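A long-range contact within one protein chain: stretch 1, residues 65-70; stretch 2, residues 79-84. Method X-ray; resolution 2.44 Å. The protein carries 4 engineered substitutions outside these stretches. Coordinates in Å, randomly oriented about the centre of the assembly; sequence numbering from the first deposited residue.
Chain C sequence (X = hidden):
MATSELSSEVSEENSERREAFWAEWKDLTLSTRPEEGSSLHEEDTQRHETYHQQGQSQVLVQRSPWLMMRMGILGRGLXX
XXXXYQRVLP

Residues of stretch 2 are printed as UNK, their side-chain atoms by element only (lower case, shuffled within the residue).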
ATOM      1  N   PRO C  65       2.743   5.422  15.092  1.00 49.86           N
ATOM      2  CA  PRO C  65       2.924   5.307  16.530  1.00 44.01           C
ATOM      3  C   PRO C  65       1.580   5.250  17.249  1.00 46.63           C
ATOM      4  O   PRO C  65       1.472   4.543  18.232  1.00 48.00           O
ATOM      5  CB  PRO C  65       3.680   6.581  16.904  1.00 39.65           C
ATOM      6  CG  PRO C  65       4.105   7.194  15.630  1.00 51.35           C
ATOM      7  CD  PRO C  65       3.137   6.746  14.582  1.00 47.71           C
ATOM      8  N   TRP C  66       0.560   5.968  16.799  1.00 42.63           N
ATOM      9  CA  TRP C  66      -0.712   5.841  17.515  1.00 45.57           C
ATOM     10  C   TRP C  66      -1.565   4.628  17.102  1.00 46.37           C
ATOM     11  O   TRP C  66      -2.790   4.685  17.163  1.00 45.97           O
ATOM     12  CB  TRP C  66      -1.529   7.123  17.440  1.00 44.34           C
ATOM     13  CG  TRP C  66      -1.696   7.675  16.068  1.00 48.93           C
ATOM     14  CD1 TRP C  66      -2.838   7.692  15.328  1.00 49.52           C
ATOM     15  CD2 TRP C  66      -0.691   8.309  15.262  1.00 57.77           C
ATOM     16  NE1 TRP C  66      -2.618   8.307  14.124  1.00 48.82           N
ATOM     17  CE2 TRP C  66      -1.305   8.685  14.048  1.00 55.03           C
ATOM     18  CE3 TRP C  66       0.665   8.593  15.447  1.00 53.59           C
ATOM     19  CZ2 TRP C  66      -0.614   9.350  13.028  1.00 53.37           C
ATOM     20  CZ3 TRP C  66       1.357   9.243  14.432  1.00 54.55           C
ATOM     21  CH2 TRP C  66       0.715   9.615  13.237  1.00 58.75           C
ATOM     22  N   LEU C  67      -0.909   3.552  16.660  1.00 49.15           N
ATOM     23  CA  LEU C  67      -1.542   2.239  16.475  1.00 44.28           C
ATOM     24  C   LEU C  67      -2.676   2.190  15.429  1.00 50.45           C
ATOM     25  O   LEU C  67      -3.661   1.443  15.560  1.00 49.66           O
ATOM     26  CB  LEU C  67      -1.997   1.690  17.823  1.00 47.52           C
ATOM     27  CG  LEU C  67      -0.895   1.465  18.863  1.00 46.91           C
ATOM     28  CD1 LEU C  67      -1.462   1.434  20.269  1.00 43.76           C
ATOM     29  CD2 LEU C  67      -0.124   0.173  18.582  1.00 47.18           C
ATOM     30  N   MET C  68      -2.521   2.994  14.383  1.00 49.97           N
ATOM     31  CA  MET C  68      -3.419   2.980  13.259  1.00 43.98           C
ATOM     32  C   MET C  68      -2.647   2.452  12.049  1.00 51.65           C
ATOM     33  O   MET C  68      -1.578   2.995  11.673  1.00 47.68           O
ATOM     34  CB  MET C  68      -3.868   4.393  12.989  1.00 45.34           C
ATOM     35  CG  MET C  68      -5.369   4.536  12.953  1.00 56.97           C
ATOM     36  SD  MET C  68      -5.914   6.073  13.718  1.00 48.56           S
ATOM     37  CE  MET C  68      -5.299   5.835  15.342  1.00 45.79           C
ATOM     38  N   MET C  69      -3.163   1.385  11.447  1.00 48.14           N
ATOM     39  CA  MET C  69      -2.603   0.913  10.204  1.00 42.68           C
ATOM     40  C   MET C  69      -3.492   1.260   9.026  1.00 48.04           C
ATOM     41  O   MET C  69      -4.726   1.443   9.140  1.00 44.08           O
ATOM     42  CB  MET C  69      -2.358  -0.584  10.245  1.00 46.07           C
ATOM     43  CG  MET C  69      -1.011  -0.925  10.760  1.00 45.30           C
ATOM     44  SD  MET C  69      -0.654  -2.651  10.641  1.00 48.77           S
ATOM     45  CE  MET C  69       0.647  -2.565   9.393  1.00 41.57           C
ATOM     46  N   ARG C  70      -2.843   1.325   7.881  1.00 43.92           N
ATOM     47  CA  ARG C  70      -3.500   1.705   6.661  1.00 47.33           C
ATOM     48  C   ARG C  70      -2.851   0.851   5.583  1.00 42.75           C
ATOM     49  O   ARG C  70      -1.615   0.741   5.521  1.00 50.44           O
ATOM     50  CB  ARG C  70      -3.271   3.188   6.441  1.00 46.34           C
ATOM     51  CG  ARG C  70      -3.984   3.767   5.298  1.00 53.40           C
ATOM     52  CD  ARG C  70      -5.210   4.534   5.753  1.00 56.96           C
ATOM     53  NE  ARG C  70      -4.857   5.766   6.441  1.00 52.69           N
ATOM     54  CZ  ARG C  70      -4.833   6.962   5.873  1.00 57.77           C
ATOM     55  NH1 ARG C  70      -5.142   7.103   4.580  1.00 56.44           N
ATOM     56  NH2 ARG C  70      -4.497   8.023   6.604  1.00 50.01           N
ATOM     57  N   UNK C  79      -7.628   0.458   3.378  1.00 50.48           N
ATOM     58  CA  UNK C  79      -8.384   0.063   4.551  1.00 46.06           C
ATOM     59  C   UNK C  79      -7.601   0.416   5.784  1.00 47.87           C
ATOM     60  O   UNK C  79      -6.370   0.269   5.800  1.00 39.76           O
ATOM     61  c   UNK C  79      -9.314  -1.901   5.880  1.00 49.69           C
ATOM     62  c   UNK C  79     -10.388  -2.958   5.759  1.00 51.49           C
ATOM     63  o   UNK C  79     -10.853  -3.250   4.666  1.00 54.08           O
ATOM     64  n   UNK C  79     -10.780  -3.540   6.882  1.00 46.81           N
ATOM     65  c   UNK C  79      -8.783  -1.414   4.535  1.00 44.58           C
ATOM     66  N   UNK C  80      -8.334   0.875   6.803  1.00 39.60           N
ATOM     67  CA  UNK C  80      -7.743   1.338   8.040  1.00 39.01           C
ATOM     68  C   UNK C  80      -8.092   0.450   9.234  1.00 41.50           C
ATOM     69  O   UNK C  80      -9.251   0.084   9.445  1.00 47.79           O
ATOM     70  c   UNK C  80      -7.490   3.436   9.482  1.00 47.72           C
ATOM     71  c   UNK C  80      -7.753   4.935   9.537  1.00 56.58           C
ATOM     72  o   UNK C  80      -8.857   5.360   9.991  1.00 44.92           O
ATOM     73  o   UNK C  80      -6.833   5.689   9.126  1.00 55.17           O
ATOM     74  c   UNK C  80      -8.162   2.777   8.292  1.00 43.40           C
ATOM     75  N   UNK C  81      -7.083   0.121  10.030  1.00 41.94           N
ATOM     76  CA  UNK C  81      -7.262  -0.738  11.187  1.00 41.62           C
ATOM     77  C   UNK C  81      -6.811  -0.046  12.465  1.00 43.86           C
ATOM     78  O   UNK C  81      -5.848   0.704  12.460  1.00 44.88           O
ATOM     79  c   UNK C  81      -6.310  -2.516   8.525  1.00 45.77           C
ATOM     80  c   UNK C  81      -7.693  -3.908   9.870  1.00 41.53           C
ATOM     81  c   UNK C  81      -6.463  -2.023  11.005  1.00 42.81           C
ATOM     82  c   UNK C  81      -7.502  -4.334   7.543  1.00 44.08           C
ATOM     83  c   UNK C  81      -6.637  -3.264   7.410  1.00 45.63           C
ATOM     84  c   UNK C  81      -8.021  -4.651   8.772  1.00 43.12           C
ATOM     85  o   UNK C  81      -7.869  -5.088   6.442  1.00 43.77           O
ATOM     86  c   UNK C  81      -6.839  -2.823   9.775  1.00 46.47           C
ATOM     87  N   UNK C  82      -7.503  -0.306  13.567  1.00 46.85           N
ATOM     88  CA  UNK C  82      -7.069   0.193  14.858  1.00 46.27           C
ATOM     89  C   UNK C  82      -6.371  -0.889  15.670  1.00 46.23           C
ATOM     90  O   UNK C  82      -7.002  -1.856  16.025  1.00 48.35           O
ATOM     91  c   UNK C  82      -7.914   1.119  17.049  1.00 56.99           C
ATOM     92  c   UNK C  82      -7.057   2.361  17.039  1.00 56.80           C
ATOM     93  n   UNK C  82      -5.934   2.327  17.767  1.00 56.71           N
ATOM     94  c   UNK C  82      -8.269   0.683  15.633  1.00 44.62           C
ATOM     95  o   UNK C  82      -7.389   3.342  16.358  1.00 60.69           O
ATOM     96  N   UNK C  83      -5.088  -0.720  15.978  1.00 44.43           N
ATOM     97  CA  UNK C  83      -4.313  -1.767  16.644  1.00 41.58           C
ATOM     98  C   UNK C  83      -4.350  -1.656  18.151  1.00 44.44           C
ATOM     99  O   UNK C  83      -4.501  -0.566  18.683  1.00 44.90           O
ATOM    100  c   UNK C  83      -3.594  -2.572  14.070  1.00 50.56           C
ATOM    101  c   UNK C  83      -1.120  -2.313  14.507  1.00 42.85           C
ATOM    102  c   UNK C  83      -2.855  -1.717  16.218  1.00 45.00           C
ATOM    103  c   UNK C  83      -2.530  -1.730  14.733  1.00 44.62           C
ATOM    104  N   UNK C  84      -4.214  -2.796  18.855  1.00 47.68           N
ATOM    105  CA  UNK C  84      -4.266  -4.169  18.317  1.00 44.09           C
ATOM    106  C   UNK C  84      -5.646  -4.535  17.810  1.00 43.75           C
ATOM    107  O   UNK C  84      -6.636  -4.139  18.409  1.00 41.60           O
ATOM    108  c   UNK C  84      -3.944  -5.021  19.540  1.00 41.71           C
ATOM    109  c   UNK C  84      -3.937  -2.794  20.304  1.00 43.88           C
ATOM    110  c   UNK C  84      -4.358  -4.165  20.703  1.00 43.74           C
TER

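Position 79 carries five side-chain atoms, three carbons in a row with the third bearing one oxygen and one nitrogen. The CA-to-CB bond points away from stretch 1, and the chain beyond it ends in an amide; its nearest side-chain atom, CB, is 6.4 Å from C of R70, so the side chain makes no contact. The contact here is made by the main chain, whose O lies 3.3 Å from the CA of R70 in a CA-H...O contact. Three carbons ending in an amide make the residue glutamine, Q79.

Position 80 also has three carbons in a row, but the third carries two oxygens and no nitrogen. The chain is extended, with chi1 and chi2 both t, and one carboxylate oxygen lies 3.3 Å from NE of R70, a salt bridge between residues paired directly across the strands. The carboxylate carbon is also 4.2 Å from CG of M68, the next residue of stretch 1 on the same face. A carboxylate on a two-methylene arm is glutamate, E80, and the oxygen facing R70 is OE1.

At position 81 a single carbon leads to a ring of six carbons bearing one oxygen. The side chain lies on the face that holds M69, with the CB atoms of the two residues 4.4 Å apart, while O of M69 sits at the ring's edge, near its plane. The ring oxygen is hydrogen-bonded elsewhere in the structure. A hydroxylated six-membered ring identifies tyrosine, Y81. Its backbone is used twice: N donates to O of M69 at 2.8 Å, and O accepts from N of M69 at 2.9 Å.

Position 82 repeats the pattern of three carbons with an oxygen and a nitrogen on the third. Here chi2 is p, and the chain bends so that its end comes nearer to stretch 1: the amide oxygen is 3.4 Å from CE of M68. This is glutamine, Q82. Its NE2 approaches O of L67 to 3.3 Å, but the angle is too poor for a hydrogen bond.

Position 83 has four carbons, forked at the second, and its CB lies 3.9 Å from CB of L67. The compact, wholly apolar branched chain is that of leucine, L83, whose CD1 is 3.9 Å from SD of M69. Its N donates a short, nearly straight hydrogen bond of 2.6 Å to O of L67.

At position 84 three carbons close a ring onto the backbone N, which defines proline, P84. The peptide bond before it is cis, and the closest approach of its side chain to stretch 1 is 4.9 Å, from CD of P84 to CD1 of L67.

The contact is an antiparallel pairing in which M68, M69 and R70 face Q82, Y81 and E80. Three backbone hydrogen bonds hold the register, the last one, L83 to L67, lying beyond the strands themselves. Side chains divide by face: M68, R70, E80 and Q82 share one that includes the salt bridge, whereas M69 and Y81 occupy the other, where M69 also reaches L83. Together the stretches bury 535 Å².

Stretch 2 (79-84) QEYQLP
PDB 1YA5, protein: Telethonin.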